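Local coordinates for protein vanadium-dependent haloperoxidase (Zobellia galactanivorans, PDB 4CIT) that probably oxidises iodide with hydrogen peroxide, using vanadate as its cofactor, as a bacterial vanadium-dependent iodoperoxidase, at residues Q192-A197 and L356-F361; K241-V246 and D350-V355. All blocks are in the same frame, centred on the assembly; numbering follows the deposited sequence.

Contact 1. Residues Q192-A197 and L356-F361; sequences QPTPPA and LQTPPF. With VO4 (vanadate ion), chain F.
T194 and T358 are the closest pair of CA atoms across the two irregular loops, 6.9 Å apart. The peptide bond before P196 is cis. P360 is the centre of an inverse gamma turn, closed by F361 N to P359 O at 2.9 Å. Three waters bridge the loops, two of them from backbone to backbone. Water 3 accepts from T358 N and donates to P195 O. Water 2 lies between T194 OG1, P195 O and T358 O. Water 1 donates to P359 O at 2.7 Å and is bonded to T194 OG1. The T194 hydroxyl sits between its backbone N and carbonyl carbon (chi1 50°), meeting waters 1 and 2. Directly against T358 it makes van der Waals contact, OG1 to CB at 3.8 Å. The T358 hydroxyl is bonded to E341. The P196 ring edge comes up to Q357, whose end is poorly defined. P359 turns away from 192-197, and its CG lies 3.5 Å from vanadate O4. F361 CE1 is 3.9 Å from the same oxygen. R339 and R418 hydrogen-bond the ion. This proline-rich loop forms part of the vanadate pocket of the PAP2/haloperoxidase family.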
ATOM      1  N   GLN A 192       8.320  -8.926  21.738  1.00 11.90           N
ATOM      2  CA  GLN A 192       7.786  -8.158  22.861  1.00 14.38           C
ATOM      3  C   GLN A 192       7.346  -6.767  22.419  1.00 13.05           C
ATOM      4  O   GLN A 192       8.039  -6.092  21.641  1.00 10.93           O
ATOM      5  CB  GLN A 192       8.904  -7.886  23.883  1.00 14.94           C
ATOM      6  CG  GLN A 192       9.420  -9.048  24.598  1.00 18.34           C
ATOM      7  CD  GLN A 192      10.480  -8.596  25.591  1.00 15.20           C
ATOM      8  OE1 GLN A 192      10.511  -7.446  26.041  1.00 17.29           O
ATOM      9  NE2 GLN A 192      11.410  -9.429  25.765  1.00 18.77           N
ATOM     10  N   PRO A 193       6.233  -6.267  22.956  1.00 11.86           N
ATOM     11  CA  PRO A 193       5.996  -4.875  22.739  1.00 11.33           C
ATOM     12  C   PRO A 193       7.140  -4.001  23.226  1.00 12.49           C
ATOM     13  O   PRO A 193       7.879  -4.403  24.148  1.00 13.31           O
ATOM     14  CB  PRO A 193       4.721  -4.564  23.566  1.00 12.65           C
ATOM     15  CG  PRO A 193       4.004  -5.836  23.672  1.00 13.13           C
ATOM     16  CD  PRO A 193       5.161  -6.866  23.767  1.00 13.81           C
ATOM     17  N   THR A 194       7.305  -2.903  22.530  1.00 13.70           N
ATOM     18  CA  THR A 194       8.472  -1.999  22.679  1.00 13.52           C
ATOM     19  C   THR A 194       8.120  -0.616  23.141  1.00 13.15           C
ATOM     20  O   THR A 194       7.072  -0.102  22.844  1.00 14.86           O
ATOM     21  CB  THR A 194       9.228  -1.888  21.303  1.00 13.24           C
ATOM     22  OG1 THR A 194       8.327  -1.592  20.232  1.00 14.30           O
ATOM     23  CG2 THR A 194       9.930  -3.234  20.930  1.00 13.76           C
ATOM     24  N   PRO A 195       9.072   0.048  23.872  1.00 13.84           N
ATOM     25  CA  PRO A 195       8.824   1.416  24.289  1.00 15.80           C
ATOM     26  C   PRO A 195       8.841   2.368  23.136  1.00 17.93           C
ATOM     27  O   PRO A 195       9.464   2.092  22.069  1.00 16.65           O
ATOM     28  CB  PRO A 195      10.036   1.705  25.226  1.00 15.75           C
ATOM     29  CG  PRO A 195      11.160   0.857  24.620  1.00 15.63           C
ATOM     30  CD  PRO A 195      10.451  -0.431  24.238  1.00 16.01           C
ATOM     31  N   PRO A 196       8.259   3.566  23.317  1.00 19.46           N
ATOM     32  CA  PRO A 196       7.695   4.122  24.551  1.00 20.76           C
ATOM     33  C   PRO A 196       6.286   3.626  24.867  1.00 20.91           C
ATOM     34  O   PRO A 196       5.883   3.591  26.039  1.00 20.28           O
ATOM     35  CB  PRO A 196       7.699   5.655  24.278  1.00 23.05           C
ATOM     36  CG  PRO A 196       7.722   5.823  22.799  1.00 24.48           C
ATOM     37  CD  PRO A 196       8.532   4.604  22.286  1.00 21.50           C
ATOM     38  N   ALA A 197       5.528   3.178  23.863  1.00 18.63           N
ATOM     39  CA  ALA A 197       4.054   2.961  24.041  1.00 19.23           C
ATOM     40  C   ALA A 197       3.652   1.532  24.416  1.00 20.01           C
ATOM     41  O   ALA A 197       2.618   1.314  25.038  1.00 19.04           O
ATOM     42  CB  ALA A 197       3.341   3.441  22.819  1.00 22.22           C
ATOM     43  N   LEU A 356      15.011   5.363  14.489  1.00 10.28           N
ATOM     44  CA  LEU A 356      13.542   5.470  14.404  1.00 10.33           C
ATOM     45  C   LEU A 356      12.912   4.748  15.579  1.00 10.90           C
ATOM     46  O   LEU A 356      13.443   3.758  16.042  1.00 12.00           O
ATOM     47  CB  LEU A 356      13.058   4.812  13.138  1.00 10.43           C
ATOM     48  CG  LEU A 356      13.618   5.434  11.851  1.00 10.85           C
ATOM     49  CD1 LEU A 356      13.096   4.637  10.652  1.00 11.20           C
ATOM     50  CD2 LEU A 356      13.324   6.902  11.668  1.00 12.20           C
ATOM     51  N   GLN A 357      11.707   5.151  15.944  1.00 10.88           N
ATOM     52  CA  GLN A 357      10.911   4.383  16.867  0.50 11.42           C
ATOM     53  C   GLN A 357      10.509   3.031  16.262  1.00 12.31           C
ATOM     54  O   GLN A 357      10.158   2.986  15.086  1.00 13.49           O
ATOM     55  CB  GLN A 357       9.657   5.174  17.199  0.50 11.53           C
ATOM     56  CG  GLN A 357       8.809   4.508  18.265  0.50 12.27           C
ATOM     57  CD  GLN A 357       7.636   5.402  18.760  0.50 13.51           C
ATOM     58  OE1 GLN A 357       6.412   5.045  18.626  0.50 11.98           O
ATOM     59  NE2 GLN A 357       8.017   6.554  19.368  0.50 14.24           N
ATOM     60  N   THR A 358      10.491   1.975  17.079  1.00 11.54           N
ATOM     61  CA  THR A 358      10.186   0.647  16.576  1.00 11.30           C
ATOM     62  C   THR A 358       8.694   0.507  16.429  1.00 10.25           C
ATOM     63  O   THR A 358       7.993   0.848  17.343  1.00 11.17           O
ATOM     64  CB  THR A 358      10.732  -0.439  17.548  1.00 12.62           C
ATOM     65  OG1 THR A 358      12.168  -0.230  17.717  1.00 13.79           O
ATOM     66  CG2 THR A 358      10.469  -1.802  16.907  1.00 13.94           C
ATOM     67  N   PRO A 359       8.213   0.082  15.252  1.00 10.98           N
ATOM     68  CA  PRO A 359       6.820  -0.158  15.088  1.00 11.66           C
ATOM     69  C   PRO A 359       6.275  -1.302  15.869  1.00 10.23           C
ATOM     70  O   PRO A 359       6.960  -2.274  16.138  1.00 10.07           O
ATOM     71  CB  PRO A 359       6.698  -0.415  13.601  1.00 12.38           C
ATOM     72  CG  PRO A 359       7.930   0.155  12.981  1.00 13.86           C
ATOM     73  CD  PRO A 359       8.938  -0.135  14.011  1.00 11.89           C
ATOM     74  N   PRO A 360       4.969  -1.240  16.229  1.00 10.76           N
ATOM     75  CA  PRO A 360       4.407  -2.221  17.111  1.00 12.10           C
ATOM     76  C   PRO A 360       3.942  -3.509  16.492  1.00 10.66           C
ATOM     77  O   PRO A 360       2.768  -3.819  16.505  1.00 11.42           O
ATOM     78  CB  PRO A 360       3.206  -1.477  17.729  1.00 12.06           C
ATOM     79  CG  PRO A 360       2.748  -0.586  16.615  1.00 12.84           C
ATOM     80  CD  PRO A 360       4.018  -0.158  15.882  1.00 12.87           C
ATOM     81  N   PHE A 361       4.868  -4.305  15.983  1.00  9.69           N
ATOM     82  CA  PHE A 361       4.569  -5.572  15.394  1.00  9.17           C
ATOM     83  C   PHE A 361       5.852  -6.360  15.226  1.00  8.70           C
ATOM     84  O   PHE A 361       6.970  -5.722  15.238  1.00  7.76           O
ATOM     85  CB  PHE A 361       3.748  -5.513  14.096  1.00  9.99           C
ATOM     86  CG  PHE A 361       4.078  -4.388  13.191  1.00  8.98           C
ATOM     87  CD1 PHE A 361       5.117  -4.487  12.299  1.00  9.84           C
ATOM     88  CD2 PHE A 361       3.323  -3.246  13.222  1.00  8.57           C
ATOM     89  CE1 PHE A 361       5.404  -3.495  11.409  1.00 10.01           C
ATOM     90  CE2 PHE A 361       3.594  -2.209  12.378  1.00  8.77           C
ATOM     91  CZ  PHE A 361       4.670  -2.303  11.482  1.00  9.08           C
TER
HETATM   92  O4  VO4 F1453       9.022  -2.230  10.739  1.00 15.56           O
HETATM   93  O   HOH W   1       7.920  -3.703  18.253  1.00 12.10           O
HETATM   94  O   HOH W   2       7.929   1.139  20.029  1.00 16.23           O
HETATM   95  O   HOH W   3      11.231   2.478  19.912  1.00 15.43           O

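Contact 2. Residues K241-V246 and D350-V355; sequences KEVYDV and DSWKPV
The W352 indole has Y244 over one face and V243 O at its edge, near the ring plane. The Y244 ring is nearly parallel to the five-membered ring, with planes at 25° and centroids 4.6 Å apart. The two are slid so far that they barely overlap. Contact is made by one side of the phenol: CD1 and CE1 of Y244 each come to 3.3 Å from W352 CD1. The side chains run past each other in opposite directions. At the six-membered end, W352 CZ2 lies 3.7 Å from V243 O. There W352 CH2 also meets V243 CG1 at 3.9 Å, the two side chains crossing at about a right angle. CG1, anti to the V243 backbone N, is the branch that reaches CH2.

One hydrogen bond joins the two segments. W352 NE1 donates to Y244 O at 3.2 Å with an N-H...O angle of 159°. The donor lies in the carbonyl plane, on a lone pair, while the oxygen is tilted 17° out of the indole plane. I344 of helix 340-347 touches both aromatic side chains. The Y244 hydroxyl is bonded to D349, just before the loop segment. A leucine in place of W352 would probably leave Y244 O without this donor and open a gap beside the Y244 ring. R247, on the same helix as Y244, hydrogen-bonds K353 O. The buried indole therefore joins the two parts both ways: one face packs against Y244 and the rim of the six-membered ring meets V243, while its polar NH is satisfied by a main-chain oxygen of the helix.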
ATOM      1  N   LYS A 241      24.457  -7.457  15.940  1.00 11.15           N
ATOM      2  CA  LYS A 241      25.632  -6.618  16.031  1.00 13.94           C
ATOM      3  C   LYS A 241      25.737  -5.615  14.905  1.00 10.76           C
ATOM      4  O   LYS A 241      26.140  -4.484  15.112  1.00 12.73           O
ATOM      5  CB  LYS A 241      26.908  -7.473  16.128  1.00 16.90           C
ATOM      6  CG  LYS A 241      28.214  -6.698  16.392  1.00 25.41           C
ATOM      7  CD  LYS A 241      29.503  -7.466  16.084  1.00 30.06           C
ATOM      8  CE  LYS A 241      30.739  -6.791  16.680  1.00 31.18           C
ATOM      9  NZ  LYS A 241      31.252  -5.654  15.866  1.00 33.87           N
ATOM     10  N   GLU A 242      25.349  -5.991  13.705  1.00 11.51           N
ATOM     11  CA  GLU A 242      25.242  -5.079  12.589  1.00 11.05           C
ATOM     12  C   GLU A 242      24.279  -3.886  12.864  1.00  9.97           C
ATOM     13  O   GLU A 242      24.631  -2.825  12.663  1.00 10.79           O
ATOM     14  CB  GLU A 242      24.860  -5.863  11.311  1.00 13.40           C
ATOM     15  CG  GLU A 242      24.772  -4.882  10.158  1.00 16.33           C
ATOM     16  CD  GLU A 242      24.250  -5.403   8.822  1.00 25.77           C
ATOM     17  OE1 GLU A 242      23.678  -6.506   8.755  1.00 24.47           O
ATOM     18  OE2 GLU A 242      24.383  -4.625   7.806  1.00 32.89           O
ATOM     19  N   VAL A 243      23.056  -4.133  13.320  1.00 10.41           N
ATOM     20  CA  VAL A 243      22.102  -3.134  13.735  1.00 10.40           C
ATOM     21  C   VAL A 243      22.715  -2.169  14.708  1.00  9.53           C
ATOM     22  O   VAL A 243      22.621  -0.943  14.571  1.00  8.38           O
ATOM     23  CB  VAL A 243      20.783  -3.752  14.252  1.00 10.36           C
ATOM     24  CG1 VAL A 243      19.836  -2.606  14.661  1.00 11.09           C
ATOM     25  CG2 VAL A 243      20.138  -4.538  13.117  1.00 11.39           C
ATOM     26  N   TYR A 244      23.342  -2.750  15.715  1.00  9.24           N
ATOM     27  CA  TYR A 244      23.952  -1.988  16.830  1.00 10.53           C
ATOM     28  C   TYR A 244      25.029  -1.069  16.289  1.00 10.11           C
ATOM     29  O   TYR A 244      25.026   0.159  16.542  1.00 11.79           O
ATOM     30  CB  TYR A 244      24.517  -2.992  17.808  1.00 10.75           C
ATOM     31  CG  TYR A 244      25.197  -2.346  18.990  1.00 11.47           C
ATOM     32  CD1 TYR A 244      24.473  -1.817  20.004  1.00 12.33           C
ATOM     33  CD2 TYR A 244      26.564  -2.315  19.069  1.00 14.72           C
ATOM     34  CE1 TYR A 244      25.071  -1.230  21.133  1.00 13.98           C
ATOM     35  CE2 TYR A 244      27.181  -1.765  20.206  1.00 15.34           C
ATOM     36  CZ  TYR A 244      26.409  -1.179  21.199  1.00 16.26           C
ATOM     37  OH  TYR A 244      26.975  -0.617  22.336  1.00 19.15           O
ATOM     38  N   ASP A 245      25.916  -1.630  15.505  1.00 10.74           N
ATOM     39  CA  ASP A 245      27.094  -0.958  14.928  1.00 11.97           C
ATOM     40  C   ASP A 245      26.741   0.147  13.893  1.00 11.82           C
ATOM     41  O   ASP A 245      27.297   1.253  13.886  1.00 14.68           O
ATOM     42  CB  ASP A 245      28.107  -1.926  14.250  1.00 13.44           C
ATOM     43  CG  ASP A 245      28.846  -2.816  15.257  1.00 17.33           C
ATOM     44  OD1 ASP A 245      28.846  -2.504  16.486  1.00 16.72           O
ATOM     45  OD2 ASP A 245      29.438  -3.831  14.846  1.00 19.29           O
ATOM     46  N   VAL A 246      25.809  -0.154  12.987  1.00 10.55           N
ATOM     47  CA  VAL A 246      25.302   0.861  12.093  1.00  9.85           C
ATOM     48  C   VAL A 246      24.805   2.087  12.824  1.00  9.38           C
ATOM     49  O   VAL A 246      25.034   3.221  12.392  1.00 10.28           O
ATOM     50  CB  VAL A 246      24.208   0.267  11.141  1.00  9.70           C
ATOM     51  CG1 VAL A 246      23.431   1.348  10.365  1.00  9.65           C
ATOM     52  CG2 VAL A 246      24.828  -0.671  10.206  1.00  9.42           C
ATOM     53  N   ASP A 350      22.331  -0.881  27.656  1.00 10.89           N
ATOM     54  CA  ASP A 350      21.039  -0.354  28.098  1.00 12.53           C
ATOM     55  C   ASP A 350      20.787   1.105  27.712  1.00 13.15           C
ATOM     56  O   ASP A 350      19.627   1.601  27.940  1.00 17.13           O
ATOM     57  CB  ASP A 350      20.791  -0.606  29.585  1.00 12.49           C
ATOM     58  CG  ASP A 350      21.862   0.001  30.522  1.00 14.65           C
ATOM     59  OD1 ASP A 350      22.662   0.784  30.068  1.00 17.72           O
ATOM     60  OD2 ASP A 350      21.841  -0.275  31.730  1.00 15.02           O
ATOM     61  N   SER A 351      21.742   1.773  27.142  1.00 12.45           N
ATOM     62  CA  SER A 351      21.619   3.152  26.687  1.00 14.79           C
ATOM     63  C   SER A 351      21.350   3.293  25.147  1.00 14.19           C
ATOM     64  O   SER A 351      21.001   4.423  24.673  1.00 15.10           O
ATOM     65  CB  SER A 351      22.890   3.914  27.032  1.00 15.62           C
ATOM     66  OG  SER A 351      23.933   3.600  26.068  1.00 20.86           O
ATOM     67  N   TRP A 352      21.440   2.208  24.415  1.00 12.00           N
ATOM     68  CA  TRP A 352      21.298   2.308  22.965  1.00 11.55           C
ATOM     69  C   TRP A 352      19.872   2.587  22.557  1.00 12.67           C
ATOM     70  O   TRP A 352      18.918   2.017  23.156  1.00 13.32           O
ATOM     71  CB  TRP A 352      21.779   1.009  22.345  1.00 12.14           C
ATOM     72  CG  TRP A 352      21.911   0.929  20.850  1.00  9.61           C
ATOM     73  CD1 TRP A 352      23.016   1.174  20.100  1.00 11.01           C
ATOM     74  CD2 TRP A 352      20.863   0.590  19.923  1.00  9.15           C
ATOM     75  NE1 TRP A 352      22.749   0.870  18.734  1.00 10.65           N
ATOM     76  CE2 TRP A 352      21.423   0.543  18.624  1.00  9.24           C
ATOM     77  CE3 TRP A 352      19.518   0.241  20.076  1.00  8.76           C
ATOM     78  CZ2 TRP A 352      20.724   0.157  17.532  1.00  9.38           C
ATOM     79  CZ3 TRP A 352      18.826  -0.107  18.954  1.00  9.48           C
ATOM     80  CH2 TRP A 352      19.429  -0.135  17.702  1.00  9.82           C
ATOM     81  N   LYS A 353      19.717   3.436  21.522  1.00 11.72           N
ATOM     82  CA  LYS A 353      18.396   3.725  20.960  1.00 13.57           C
ATOM     83  C   LYS A 353      18.466   3.697  19.453  1.00 11.63           C
ATOM     84  O   LYS A 353      19.399   4.191  18.893  1.00 13.19           O
ATOM     85  CB  LYS A 353      17.930   5.104  21.362  1.00 16.92           C
ATOM     86  CG  LYS A 353      17.838   5.282  22.889  1.00 24.84           C
ATOM     87  CD  LYS A 353      16.801   4.376  23.507  1.00 29.71           C
ATOM     88  CE  LYS A 353      16.736   4.580  25.055  1.00 37.96           C
ATOM     89  NZ  LYS A 353      16.606   6.037  25.322  1.00 39.11           N
ATOM     90  N   PRO A 354      17.443   3.172  18.811  1.00 10.43           N
ATOM     91  CA  PRO A 354      17.398   3.192  17.388  1.00  9.70           C
ATOM     92  C   PRO A 354      17.157   4.581  16.866  1.00  9.80           C
ATOM     93  O   PRO A 354      16.582   5.408  17.574  1.00 10.51           O
ATOM     94  CB  PRO A 354      16.202   2.256  17.069  1.00  9.54           C
ATOM     95  CG  PRO A 354      15.349   2.340  18.262  1.00 10.72           C
ATOM     96  CD  PRO A 354      16.305   2.516  19.423  1.00 11.76           C
ATOM     97  N   VAL A 355      17.534   4.844  15.621  1.00  9.54           N
ATOM     98  CA  VAL A 355      17.255   6.106  14.981  1.00 10.11           C
ATOM     99  C   VAL A 355      15.753   6.358  14.908  1.00 10.14           C
ATOM    100  O   VAL A 355      15.288   7.461  15.237  1.00 11.31           O
ATOM    101  CB  VAL A 355      17.879   6.183  13.570  1.00 11.78           C
ATOM    102  CG1 VAL A 355      17.361   7.354  12.788  1.00 12.83           C
ATOM    103  CG2 VAL A 355      19.386   6.387  13.687  1.00 13.13           C
TER

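Overall arrangement
Contacts 1 and 2 share one loop, the run between helices 340-347 and 367-383. Its 350-355 part meets helix 235-253 in contact 2, and its 356-361 part continues directly into contact 1. Both segments of contact 2 fall between the two segments of contact 1 in the sequence. Their centres are 15 Å apart, and apart from this continuity they do not touch. Contact 1 reaches the vanadate site through P359 and F361. Contact 2 is more remote, with the V243 side chain about 12 Å from a bound vanadate. The loop thus runs from a helix-packed outer end to the pocket.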